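Local coordinates for protein putative acyl-CoA dehydrogenase (Burkholderia xenovorans, PDB 5JSC) that belongs to the acyl-CoA dehydrogenase family of flavoproteins and binds flavin-adenine dinucleotide in a four-chain assembly, at residues Phe251-Ala254 against Met255-Leu258; Ala315-Val318 against Tyr319-Ala322; Glu329-Thr332 against Arg333-Ala336; Ile375-Leu378 against Arg379-Gly383; Glu386-Gln389 against Leu390-Gly393. All blocks are in the same frame, centred on the assembly; numbering follows the deposited sequence.

Contact 1: residues Phe251-Ala254 against Met255-Leu258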
# COMPACT_ATOMS: atom_id res chain seq x y z
N PHE C 251 24.02 -28.57 -1.72
CA PHE C 251 22.94 -27.64 -1.39
C PHE C 251 23.47 -26.44 -0.63
O PHE C 251 23.17 -25.29 -0.96
CB PHE C 251 21.84 -28.35 -0.59
CG PHE C 251 20.66 -27.49 -0.27
CD1 PHE C 251 19.60 -27.39 -1.15
CD2 PHE C 251 20.60 -26.79 0.93
CE1 PHE C 251 18.51 -26.58 -0.86
CE2 PHE C 251 19.52 -25.98 1.22
CZ PHE C 251 18.47 -25.88 0.33
N LYS C 252 24.28 -26.69 0.40
CA LYS C 252 24.85 -25.58 1.17
C LYS C 252 25.75 -24.71 0.31
O LYS C 252 25.80 -23.49 0.49
CB LYS C 252 25.62 -26.11 2.38
CG LYS C 252 24.71 -26.57 3.49
CD LYS C 252 25.50 -27.09 4.67
CE LYS C 252 24.58 -27.67 5.73
NZ LYS C 252 25.36 -28.38 6.78
N LEU C 253 26.47 -25.32 -0.64
CA LEU C 253 27.31 -24.52 -1.54
C LEU C 253 26.46 -23.59 -2.40
O LEU C 253 26.78 -22.41 -2.57
CB LEU C 253 28.16 -25.45 -2.40
CG LEU C 253 29.22 -24.75 -3.25
CD1 LEU C 253 30.15 -23.91 -2.38
CD2 LEU C 253 30.01 -25.78 -4.05
N ALA C 254 25.35 -24.10 -2.95
CA ALA C 254 24.44 -23.24 -3.71
C ALA C 254 23.92 -22.11 -2.84
O ALA C 254 23.91 -20.95 -3.26
CB ALA C 254 23.27 -24.06 -4.26
N MET C 255 23.49 -22.43 -1.62
CA MET C 255 22.94 -21.40 -0.74
C MET C 255 23.99 -20.36 -0.38
O MET C 255 23.68 -19.16 -0.33
CB MET C 255 22.37 -22.03 0.52
CG MET C 255 21.20 -22.98 0.26
SD MET C 255 19.82 -22.14 -0.52
CE MET C 255 19.85 -22.83 -2.17
N ARG C 256 25.22 -20.80 -0.11
CA ARG C 256 26.27 -19.85 0.25
C ARG C 256 26.63 -18.95 -0.92
O ARG C 256 26.97 -17.78 -0.73
CB ARG C 256 27.51 -20.59 0.75
CG ARG C 256 27.34 -21.19 2.14
CD ARG C 256 28.53 -22.08 2.49
NE ARG C 256 29.79 -21.33 2.50
CZ ARG C 256 30.98 -21.86 2.21
NH1 ARG C 256 31.08 -23.14 1.88
NH2 ARG C 256 32.06 -21.10 2.25
N THR C 257 26.57 -19.49 -2.14
CA THR C 257 26.84 -18.66 -3.32
C THR C 257 25.76 -17.60 -3.48
O THR C 257 26.05 -16.42 -3.73
CB THR C 257 26.93 -19.55 -4.56
OG1 THR C 257 27.96 -20.54 -4.36
CG2 THR C 257 27.27 -18.73 -5.79
N LEU C 258 24.50 -18.00 -3.32
CA LEU C 258 23.40 -17.03 -3.40
C LEU C 258 23.48 -15.99 -2.29
O LEU C 258 23.07 -14.83 -2.50
CB LEU C 258 22.07 -17.78 -3.34
CG LEU C 258 21.76 -18.55 -4.63
CD1 LEU C 258 20.71 -19.62 -4.35
CD2 LEU C 258 21.27 -17.58 -5.71
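Phe251 and Met255, one helical turn apart near the start of helix 250-286, form a Met-aromatic contact. The sulfur SD of Met255 lies 4.6 Å from the centroid of the Phe251 ring and 32° off its normal, an oblique approach, while the methyl CE of Met255 sits over one face of that ring, displaced toward its rim. Closer still is the apolar touch of Phe251 CE2 with Met255 CG, at 3.6 Å. Bends of the Met255 chain at chi2 (-61°) and chi3 bring the thioether beside the ring. Elsewhere in the fold, Phe251 packs on Val155 and Ala156 of a loop and on Ile202 of strand 202-208.

The backbone supplies regular i to i+4 hydrogen bonds, among them Met255 N to Phe251 O at 3.0 Å and Leu258 N to Ala254 O, also 3.0 Å.

One side-chain hydrogen bond joins them: Thr257 OG1 donates to Leu253 O at 2.8 Å. Thr257 N donates to the same oxygen at 3.0 Å, and the two donors reach Leu253 O from opposite faces of its carbonyl plane. The OG1 of Thr257 stands beside its own backbone N (chi1 -57°), which directs it back along the helix.

The buried hydroxyl of Thr257 is thereby satisfied within its own helix, leaving its side chain to pack against Ala118 and Leu121 of helix 103-122.

Contact 2: residues Ala315-Val318 against Tyr319-Ala322; sequences ALLV and YRAA
Val318 and Tyr319 lie side by side and point the same way, although they are neighbours in sequence on helix 298-325. The methyl CG1 of Val318 sits over the centre of the Tyr319 ring, 3.7 Å from its centroid and only 12° off the normal, which meets the geometry of a CH-pi contact. The ring is turned so that its edge, near its plane, meets the carbonyl of the preceding turn: Tyr319 CD2 is 3.2 Å from Ala315 O, the same oxygen that accepts the backbone hydrogen bond of Tyr319 N. At the far end of the ring, Tyr319 OH is hydrogen-bonded to Glu96 OE1 of helix 88-101.

Leu317 and Arg320 are likewise aligned, with Leu317 CD2 3.6 Å from Arg320 NH2 and oblique to the guanidinium. Arg320 leaves the helix with CG opposite the backbone N (chi1 -178°), then bends at chi2 and chi3, which turns NE back toward the helix. A water in the guanidinium plane bridges side chain and backbone: it accepts from Arg320 NE at 2.9 Å and donates to Leu317 O at 2.8 Å. That carbonyl also accepts from Ala321 N, at 3.1 Å. Across the interface, Arg320 NH2 forms a salt bridge with Asp312 of the second subunit.

Leu316 packs on Leu316 of the second subunit as well. Helix 298-325 is part of the helical C-terminal domain of the acyl-CoA dehydrogenase fold, where it packs on helices 250-286, 332-356 and 88-101 and also faces the second subunit.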
# COMPACT_ATOMS: atom_id res chain seq x y z
N ALA C 315 19.21 1.73 -0.77
CA ALA C 315 20.67 1.85 -0.77
C ALA C 315 21.25 1.56 0.61
O ALA C 315 22.28 0.88 0.73
CB ALA C 315 21.07 3.25 -1.24
N LEU C 316 20.61 2.08 1.67
CA LEU C 316 21.08 1.80 3.02
C LEU C 316 21.03 0.31 3.33
O LEU C 316 21.97 -0.25 3.91
CB LEU C 316 20.26 2.60 4.03
CG LEU C 316 20.61 4.10 4.05
CD1 LEU C 316 19.48 4.95 4.67
CD2 LEU C 316 21.94 4.33 4.80
N LEU C 317 19.94 -0.37 2.92
CA LEU C 317 19.87 -1.82 3.15
C LEU C 317 20.91 -2.58 2.33
O LEU C 317 21.50 -3.55 2.83
CB LEU C 317 18.46 -2.33 2.82
CG LEU C 317 17.37 -1.91 3.79
CD1 LEU C 317 16.02 -2.19 3.15
CD2 LEU C 317 17.49 -2.67 5.10
N VAL C 318 21.13 -2.18 1.07
CA VAL C 318 22.15 -2.83 0.24
C VAL C 318 23.51 -2.74 0.91
O VAL C 318 24.20 -3.76 1.09
CB VAL C 318 22.19 -2.20 -1.16
CG1 VAL C 318 23.44 -2.66 -1.92
CG2 VAL C 318 20.93 -2.53 -1.94
N TYR C 319 23.92 -1.53 1.28
CA TYR C 319 25.29 -1.37 1.74
C TYR C 319 25.45 -1.70 3.22
O TYR C 319 26.57 -2.03 3.63
CB TYR C 319 25.79 0.03 1.35
CG TYR C 319 25.92 0.04 -0.16
CD1 TYR C 319 26.95 -0.67 -0.78
CD2 TYR C 319 24.97 0.66 -0.98
CE1 TYR C 319 27.05 -0.73 -2.17
CE2 TYR C 319 25.06 0.59 -2.36
CZ TYR C 319 26.11 -0.10 -2.96
OH TYR C 319 26.22 -0.19 -4.32
N ARG C 320 24.37 -1.72 4.01
CA ARG C 320 24.46 -2.36 5.32
C ARG C 320 24.79 -3.83 5.16
O ARG C 320 25.70 -4.34 5.83
CB ARG C 320 23.14 -2.18 6.09
CG ARG C 320 23.15 -2.77 7.52
CD ARG C 320 22.83 -4.27 7.57
NE ARG C 320 21.47 -4.56 7.10
CZ ARG C 320 20.41 -4.63 7.90
NH1 ARG C 320 20.53 -4.45 9.21
NH2 ARG C 320 19.21 -4.88 7.39
N ALA C 321 24.07 -4.53 4.28
CA ALA C 321 24.34 -5.95 4.08
C ALA C 321 25.74 -6.18 3.51
O ALA C 321 26.45 -7.10 3.94
CB ALA C 321 23.29 -6.57 3.15
N ALA C 322 26.15 -5.36 2.54
CA ALA C 322 27.47 -5.56 1.94
C ALA C 322 28.57 -5.26 2.94
O ALA C 322 29.54 -6.03 3.06
CB ALA C 322 27.62 -4.69 0.69
O HOH W 1 20.18 -5.23 4.61

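Contact 3: residues Glu329-Thr332 against Arg333-Ala336; sequences ENVT and REAA
An Asx turn at the N-terminus of helix 332-356 brings Asn330, Val331 and Thr332 together with Arg333, Glu334 and Ala335, Val331 occupying the N-cap position. Across the contact, Ala335 N donates to Val331 O at 2.7 Å, and Val331 CG2 lies 4.1 Å from Ala335 CB. A second bond of the first turn, Ala336 N to Thr332 O, is longer at 3.2 Å.

Asn330 works through both ends of its amide. Its OD1 accepts from Thr332 N at 3.0 Å, with the donor above the carbonyl plane, while ND2 donates in the amide plane to Thr332 OG1, also at 3.0 Å. Two bonds therefore fix the rotation of this amide against a single residue. Thr332 OG1 has a further hydrogen-bond partner in Asp259, on helix 250-286.

A water ties the turn to the helix. It donates to Asn330 OD1 and to Glu334 OE1, the latter at 2.8 Å, and accepts from Arg333 N at 3.0 Å. Glu334 reaches this water because its chain bends at chi2 (83°), which folds the carboxylate back toward the helix start; there OE1 comes within 3.4 Å of Val331 CA. The other oxygen, Glu334 OE2, is hydrogen-bonded to His18 of the second subunit, and Arg333 NE forms a salt bridge with Asp395 of helix 385-405.

The chemistry thus supplies partners for first-turn N-H groups: Thr332 N is met by an amide oxygen and Arg333 N by a water. A carboxylate near this helix start would probably also be stabilised by the helix dipole.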
# COMPACT_ATOMS: atom_id res chain seq x y z
N GLU C 329 30.88 -11.61 8.36
CA GLU C 329 29.69 -12.12 9.01
C GLU C 329 28.73 -12.72 7.99
O GLU C 329 28.71 -12.32 6.82
CB GLU C 329 28.98 -11.02 9.79
CG GLU C 329 29.82 -10.49 10.93
CD GLU C 329 29.98 -11.50 12.04
OE1 GLU C 329 28.95 -12.02 12.52
OE2 GLU C 329 31.13 -11.80 12.42
N ASN C 330 27.94 -13.68 8.45
CA ASN C 330 26.84 -14.21 7.66
C ASN C 330 25.79 -13.14 7.43
O ASN C 330 25.49 -12.35 8.33
CB ASN C 330 26.21 -15.40 8.39
CG ASN C 330 24.94 -15.88 7.75
OD1 ASN C 330 23.84 -15.36 8.02
ND2 ASN C 330 25.06 -16.89 6.90
N VAL C 331 25.23 -13.09 6.22
CA VAL C 331 24.21 -12.09 5.93
C VAL C 331 22.96 -12.70 5.32
O VAL C 331 22.27 -12.05 4.54
CB VAL C 331 24.76 -10.97 5.01
CG1 VAL C 331 25.78 -10.12 5.75
CG2 VAL C 331 25.34 -11.55 3.72
N THR C 332 22.62 -13.95 5.69
CA THR C 332 21.42 -14.56 5.12
C THR C 332 20.20 -13.66 5.30
O THR C 332 19.43 -13.43 4.35
CB THR C 332 21.18 -15.95 5.74
OG1 THR C 332 22.35 -16.76 5.55
CG2 THR C 332 19.99 -16.63 5.06
N ARG C 333 20.02 -13.11 6.51
CA ARG C 333 18.86 -12.24 6.76
C ARG C 333 19.00 -10.90 6.05
O ARG C 333 18.07 -10.44 5.37
CB ARG C 333 18.67 -12.01 8.26
CG ARG C 333 17.41 -11.16 8.58
CD ARG C 333 17.40 -10.52 9.98
NE ARG C 333 17.12 -11.48 11.04
CZ ARG C 333 16.87 -11.14 12.31
NH1 ARG C 333 16.85 -9.86 12.67
NH2 ARG C 333 16.65 -12.08 13.21
N GLU C 334 20.16 -10.26 6.21
CA GLU C 334 20.32 -8.89 5.72
C GLU C 334 20.36 -8.84 4.20
O GLU C 334 19.85 -7.87 3.61
CB GLU C 334 21.59 -8.29 6.32
CG GLU C 334 21.53 -8.12 7.84
CD GLU C 334 21.88 -9.39 8.63
OE1 GLU C 334 22.16 -10.45 8.02
OE2 GLU C 334 21.89 -9.32 9.88
N ALA C 335 20.94 -9.86 3.56
CA ALA C 335 20.91 -9.95 2.10
C ALA C 335 19.50 -10.17 1.59
O ALA C 335 19.10 -9.58 0.58
CB ALA C 335 21.84 -11.07 1.61
N ALA C 336 18.74 -11.05 2.26
CA ALA C 336 17.35 -11.27 1.86
C ALA C 336 16.55 -9.98 1.98
O ALA C 336 15.77 -9.64 1.07
CB ALA C 336 16.73 -12.37 2.73
O HOH W 2 21.93 -13.09 8.85

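Contact 4: residues Ile375-Leu378 against Arg379-Gly383; sequences IRAL and RIYEG. With FAD (flavin-adenine dinucleotide), chain M.
Ile375 O and Arg379 N stand 4.0 Å apart; within its own segment Ile375 O accepts from Leu378 N, and Arg379 N gives only a weak bond to Arg376 O. The guanidinium of Arg376 lies flat on that of Arg379, centres 3.5 Å apart and planes at 18°. Arg379 NH1 stands over the centre of the Arg376 group, and a bend at chi2 of Arg376 (55°) turns its guanidinium toward Arg379. Asp351 of the third subunit forms salt bridges with both arginines, Glu344 of the same chain forms one with Arg379 NE, and Gln355 of the third subunit takes a hydrogen bond from Arg376 NH2.

Ala377 O accepts twice: Tyr381 N arrives nearly along the C=O axis and Ile380 N from above the carbonyl plane, each at 2.9 Å. Ala377 CB touches Tyr381 CD2 at 4.0 Å and the FAD methyl C7M.

Leu378 runs alongside the Tyr381 ring. Its CA is over the ring centre, 7° off the normal, in a CH-pi contact, while Leu378 CG approaches Tyr381 CZ at 3.7 Å. The ring itself leans obliquely on the flavin, with Tyr381 CD2 3.6 Å from FAD C7.

The stacked cations are therefore held by carboxylates from two subunits, which probably offsets their mutual charge, while the carbonyl of Ala377, with its two N-H donors, is consistent with a turn that presents Ile380 and Tyr381 to FAD.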
# COMPACT_ATOMS: atom_id res chain seq x y z
N ILE C 375 13.14 -4.51 -14.84
CA ILE C 375 13.12 -4.75 -13.40
C ILE C 375 12.33 -5.99 -13.03
O ILE C 375 12.59 -6.59 -11.98
CB ILE C 375 12.57 -3.51 -12.67
CG1 ILE C 375 12.79 -3.61 -11.15
CG2 ILE C 375 11.09 -3.27 -13.00
CD1 ILE C 375 14.27 -3.72 -10.75
N ARG C 376 11.38 -6.42 -13.87
CA ARG C 376 10.38 -7.37 -13.40
C ARG C 376 11.01 -8.69 -12.96
O ARG C 376 10.61 -9.27 -11.94
CB ARG C 376 9.31 -7.60 -14.47
CG ARG C 376 8.09 -8.38 -13.97
CD ARG C 376 7.48 -7.69 -12.76
NE ARG C 376 6.41 -8.43 -12.08
CZ ARG C 376 6.63 -9.37 -11.16
NH1 ARG C 376 7.88 -9.73 -10.88
NH2 ARG C 376 5.62 -9.97 -10.54
N ALA C 377 12.03 -9.16 -13.69
CA ALA C 377 12.64 -10.44 -13.35
C ALA C 377 13.44 -10.40 -12.06
O ALA C 377 13.65 -11.45 -11.45
CB ALA C 377 13.57 -10.92 -14.48
N LEU C 378 13.89 -9.22 -11.61
CA LEU C 378 14.74 -9.19 -10.43
C LEU C 378 13.96 -9.49 -9.16
O LEU C 378 14.57 -9.77 -8.12
CB LEU C 378 15.46 -7.84 -10.30
CG LEU C 378 16.71 -7.68 -11.17
CD1 LEU C 378 16.39 -7.61 -12.67
CD2 LEU C 378 17.55 -6.48 -10.76
N ARG C 379 12.63 -9.45 -9.21
CA ARG C 379 11.79 -9.88 -8.10
C ARG C 379 11.59 -11.38 -8.10
O ARG C 379 10.92 -11.90 -7.20
CB ARG C 379 10.45 -9.14 -8.17
CG ARG C 379 10.60 -7.62 -7.99
CD ARG C 379 9.36 -6.87 -8.46
NE ARG C 379 8.16 -7.40 -7.83
CZ ARG C 379 6.93 -7.28 -8.33
NH1 ARG C 379 6.75 -6.63 -9.47
NH2 ARG C 379 5.89 -7.81 -7.68
N ILE C 380 12.17 -12.09 -9.07
CA ILE C 380 11.96 -13.52 -9.26
C ILE C 380 13.27 -14.29 -9.15
O ILE C 380 13.36 -15.28 -8.41
CB ILE C 380 11.25 -13.81 -10.61
CG1 ILE C 380 9.85 -13.18 -10.60
CG2 ILE C 380 11.17 -15.31 -10.87
CD1 ILE C 380 9.24 -13.01 -11.97
N TYR C 381 14.31 -13.84 -9.86
CA TYR C 381 15.52 -14.64 -9.85
C TYR C 381 16.36 -14.36 -8.59
O TYR C 381 16.13 -13.39 -7.86
CB TYR C 381 16.32 -14.44 -11.15
CG TYR C 381 17.00 -13.11 -11.49
CD1 TYR C 381 17.88 -12.49 -10.61
CD2 TYR C 381 16.85 -12.55 -12.76
CE1 TYR C 381 18.54 -11.31 -10.97
CE2 TYR C 381 17.51 -11.38 -13.13
CZ TYR C 381 18.36 -10.77 -12.22
OH TYR C 381 19.05 -9.62 -12.56
N GLU C 382 17.32 -15.26 -8.35
CA GLU C 382 18.08 -15.36 -7.09
C GLU C 382 17.15 -15.45 -5.88
O GLU C 382 17.50 -15.02 -4.77
CB GLU C 382 19.13 -14.23 -6.95
CG GLU C 382 20.30 -14.32 -7.97
CD GLU C 382 21.64 -13.78 -7.46
OE1 GLU C 382 21.92 -13.89 -6.25
OE2 GLU C 382 22.42 -13.23 -8.29
N GLY C 383 15.98 -16.05 -6.07
CA GLY C 383 15.02 -16.23 -4.99
C GLY C 383 13.90 -15.21 -5.04
O GLY C 383 14.15 -14.01 -4.87
PA FAD M . 8.22 -21.41 -8.61
O1A FAD M . 9.24 -22.10 -7.79
O2A FAD M . 7.14 -22.28 -9.25
O5B FAD M . 7.55 -20.28 -7.71
C5B FAD M . 6.44 -19.52 -8.24
C4B FAD M . 6.16 -18.44 -7.22
O4B FAD M . 5.73 -19.06 -6.00
C3B FAD M . 7.37 -17.63 -6.79
O3B FAD M . 7.74 -16.62 -7.74
C2B FAD M . 6.91 -17.06 -5.45
O2B FAD M . 6.11 -15.89 -5.66
C1B FAD M . 6.02 -18.20 -4.91
N9A FAD M . 6.61 -19.01 -3.85
C8A FAD M . 7.77 -19.74 -3.91
N7A FAD M . 8.01 -20.44 -2.83
C5A FAD M . 6.93 -20.15 -2.00
C6A FAD M . 6.59 -20.60 -0.71
N6A FAD M . 7.33 -21.44 0.01
N1A FAD M . 5.44 -20.12 -0.17
C2A FAD M . 4.71 -19.25 -0.87
N3A FAD M . 4.93 -18.77 -2.10
C4A FAD M . 6.07 -19.26 -2.61
N1 FAD M . 18.03 -19.99 -12.27
C2 FAD M . 19.27 -20.57 -12.27
O2 FAD M . 19.49 -21.67 -11.74
N3 FAD M . 20.32 -19.92 -12.88
C4 FAD M . 20.25 -18.70 -13.52
O4 FAD M . 21.22 -18.25 -14.11
C4X FAD M . 18.95 -18.08 -13.49
N5 FAD M . 18.79 -16.96 -14.13
C5X FAD M . 17.50 -16.47 -14.27
C6 FAD M . 17.29 -15.36 -15.09
C7 FAD M . 16.01 -14.89 -15.35
C7M FAD M . 15.83 -13.71 -16.27
C8 FAD M . 14.91 -15.54 -14.77
C8M FAD M . 13.50 -15.06 -15.04
C9 FAD M . 15.11 -16.64 -13.94
C9A FAD M . 16.40 -17.11 -13.70
N10 FAD M . 16.63 -18.29 -12.94
C10 FAD M . 17.89 -18.81 -12.85
C1' FAD M . 15.48 -19.02 -12.40
C2' FAD M . 14.91 -18.40 -11.12
O2' FAD M . 15.81 -18.57 -10.03
C3' FAD M . 13.58 -19.06 -10.79
O3' FAD M . 12.68 -18.65 -11.81
C4' FAD M . 13.02 -18.69 -9.42
O4' FAD M . 13.81 -19.32 -8.41
C5' FAD M . 11.56 -19.08 -9.28
O5' FAD M . 11.46 -20.50 -9.54
P FAD M . 10.27 -20.95 -10.55
O1P FAD M . 10.31 -20.16 -11.81
O2P FAD M . 10.34 -22.44 -10.72
O3P FAD M . 8.93 -20.58 -9.77

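Contact 5: residues Glu386-Gln389 against Leu390-Gly393. With FAD (flavin-adenine dinucleotide), chain M.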
# COMPACT_ATOMS: atom_id res chain seq x y z
N GLU C 386 8.83 -13.62 -2.27
CA GLU C 386 8.14 -14.36 -1.22
C GLU C 386 9.10 -15.30 -0.50
O GLU C 386 8.97 -15.51 0.71
CB GLU C 386 6.95 -15.12 -1.82
CG GLU C 386 5.84 -14.18 -2.38
CD GLU C 386 6.24 -13.35 -3.60
OE1 GLU C 386 7.03 -13.85 -4.44
OE2 GLU C 386 5.77 -12.20 -3.72
N VAL C 387 10.07 -15.87 -1.22
CA VAL C 387 11.11 -16.68 -0.58
C VAL C 387 11.92 -15.82 0.37
O VAL C 387 12.21 -16.23 1.50
CB VAL C 387 12.00 -17.34 -1.65
CG1 VAL C 387 13.19 -18.04 -1.01
CG2 VAL C 387 11.19 -18.32 -2.50
N GLN C 388 12.29 -14.61 -0.06
CA GLN C 388 13.06 -13.71 0.81
C GLN C 388 12.27 -13.37 2.08
O GLN C 388 12.84 -13.34 3.18
CB GLN C 388 13.45 -12.42 0.06
CG GLN C 388 14.08 -12.63 -1.31
CD GLN C 388 15.43 -13.36 -1.28
OE1 GLN C 388 16.08 -13.46 -0.23
NE2 GLN C 388 15.84 -13.88 -2.42
N GLN C 389 10.98 -13.08 1.93
CA GLN C 389 10.16 -12.73 3.10
C GLN C 389 10.13 -13.86 4.11
O GLN C 389 10.22 -13.62 5.32
CB GLN C 389 8.72 -12.44 2.68
CG GLN C 389 8.51 -11.21 1.87
CD GLN C 389 7.04 -11.07 1.52
OE1 GLN C 389 6.52 -11.83 0.70
NE2 GLN C 389 6.35 -10.13 2.15
N LEU C 390 9.97 -15.10 3.65
CA LEU C 390 9.91 -16.22 4.57
C LEU C 390 11.26 -16.47 5.23
O LEU C 390 11.30 -16.86 6.40
CB LEU C 390 9.42 -17.47 3.84
CG LEU C 390 8.00 -17.37 3.29
CD1 LEU C 390 7.72 -18.54 2.35
CD2 LEU C 390 6.99 -17.34 4.44
N ILE C 391 12.37 -16.24 4.51
CA ILE C 391 13.68 -16.33 5.15
C ILE C 391 13.77 -15.37 6.32
O ILE C 391 14.20 -15.73 7.43
CB ILE C 391 14.80 -16.05 4.12
CG1 ILE C 391 14.94 -17.21 3.13
CG2 ILE C 391 16.14 -15.78 4.83
CD1 ILE C 391 15.79 -16.86 1.92
N VAL C 392 13.35 -14.12 6.10
CA VAL C 392 13.44 -13.12 7.16
C VAL C 392 12.52 -13.48 8.32
O VAL C 392 12.92 -13.44 9.49
CB VAL C 392 13.13 -11.73 6.60
CG1 VAL C 392 13.05 -10.71 7.74
CG2 VAL C 392 14.20 -11.31 5.57
N GLY C 393 11.27 -13.85 8.02
CA GLY C 393 10.32 -14.15 9.08
C GLY C 393 10.72 -15.35 9.91
O GLY C 393 10.64 -15.32 11.14
PA FAD M . 8.22 -21.41 -8.61
O1A FAD M . 9.24 -22.10 -7.79
O2A FAD M . 7.14 -22.28 -9.25
O5B FAD M . 7.55 -20.28 -7.71
C5B FAD M . 6.44 -19.52 -8.24
C4B FAD M . 6.16 -18.44 -7.22
O4B FAD M . 5.73 -19.06 -6.00
C3B FAD M . 7.37 -17.63 -6.79
O3B FAD M . 7.74 -16.62 -7.74
C2B FAD M . 6.91 -17.06 -5.45
O2B FAD M . 6.11 -15.89 -5.66
C1B FAD M . 6.02 -18.20 -4.91
N9A FAD M . 6.61 -19.01 -3.85
C8A FAD M . 7.77 -19.74 -3.91
N7A FAD M . 8.01 -20.44 -2.83
C5A FAD M . 6.93 -20.15 -2.00
C6A FAD M . 6.59 -20.60 -0.71
N6A FAD M . 7.33 -21.44 0.01
N1A FAD M . 5.44 -20.12 -0.17
C2A FAD M . 4.71 -19.25 -0.87
N3A FAD M . 4.93 -18.77 -2.10
C4A FAD M . 6.07 -19.26 -2.61
N1 FAD M . 18.03 -19.99 -12.27
C2 FAD M . 19.27 -20.57 -12.27
O2 FAD M . 19.49 -21.67 -11.74
N3 FAD M . 20.32 -19.92 -12.88
C4 FAD M . 20.25 -18.70 -13.52
O4 FAD M . 21.22 -18.25 -14.11
C4X FAD M . 18.95 -18.08 -13.49
N5 FAD M . 18.79 -16.96 -14.13
C5X FAD M . 17.50 -16.47 -14.27
C6 FAD M . 17.29 -15.36 -15.09
C7 FAD M . 16.01 -14.89 -15.35
C7M FAD M . 15.83 -13.71 -16.27
C8 FAD M . 14.91 -15.54 -14.77
C8M FAD M . 13.50 -15.06 -15.04
C9 FAD M . 15.11 -16.64 -13.94
C9A FAD M . 16.40 -17.11 -13.70
N10 FAD M . 16.63 -18.29 -12.94
C10 FAD M . 17.89 -18.81 -12.85
C1' FAD M . 15.48 -19.02 -12.40
C2' FAD M . 14.91 -18.40 -11.12
O2' FAD M . 15.81 -18.57 -10.03
C3' FAD M . 13.58 -19.06 -10.79
O3' FAD M . 12.68 -18.65 -11.81
C4' FAD M . 13.02 -18.69 -9.42
O4' FAD M . 13.81 -19.32 -8.41
C5' FAD M . 11.56 -19.08 -9.28
O5' FAD M . 11.46 -20.50 -9.54
P FAD M . 10.27 -20.95 -10.55
O1P FAD M . 10.31 -20.16 -11.81
O2P FAD M . 10.34 -22.44 -10.72
O3P FAD M . 8.93 -20.58 -9.77
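Leu390 N donates to Glu386 O at 3.1 Å, and three further i to i+4 hydrogen bonds follow, ending with Gly393 N to Gln389 O at 2.9 Å. The i to i+4 pattern marks a regular alpha-helix, and all four N-H...O angles lie between 160° and 166°. This is the beginning of helix 385-405, in the C-terminal domain of the acyl-CoA dehydrogenase fold, where the first turns line the FAD pocket.

Val387 and Ile391 meet on one side of the helix, Val387 CG1 lying 4.1 Å from Ile391 CD1. Gln388 runs alongside Ile391, and its OE1 is 4.0 Å from the same CD1. The amide of Gln388 is anchored at its other end, NE2 donating to Gly383 O, whereas the buried OE1 has no hydrogen-bond partner in the model.

Toward the cofactor, the methyl CG2 of Val387 is 3.8 Å from FAD N7A, and Leu390 CD1 lies 3.7 Å from N1A of FAD, so two apolar side chains border the adenine. Leu390 also packs on Leu299 of the third subunit and Gln298 of the second, placing this part of the pocket where subunits meet.

Glu386 bends at chi2 (67°), carrying its carboxylate away from the helix to the ribose. There OE1 also accepts from Gln355 NE2 of the third subunit, and the short bond from the ribose hydroxyl, FAD O2B to Glu386 OE1, measures 2.5 Å.

In the fold
The five contacts follow one another along the chain, all within the C-terminal acyl-CoA dehydrogenase domain. Contact 1 lies on helix 250-286, contact 2 on helix 298-325, contact 3 at the start of helix 332-356, contact 4 at the end of helix 367-376 and in the loop after it, and contact 5 on helix 385-405. Contact 3 touches contact 2, about 10 Å away between centres, and contact 5, about 12 Å away; contact 5 also touches contact 4, and contact 4 touches contact 1. Contacts 4 and 5 both reach FAD and the third subunit, whereas contacts 2, 3 and 5 touch the second. In this C-terminal part of the chain, cofactor contacts and subunit interfaces thus lie close together.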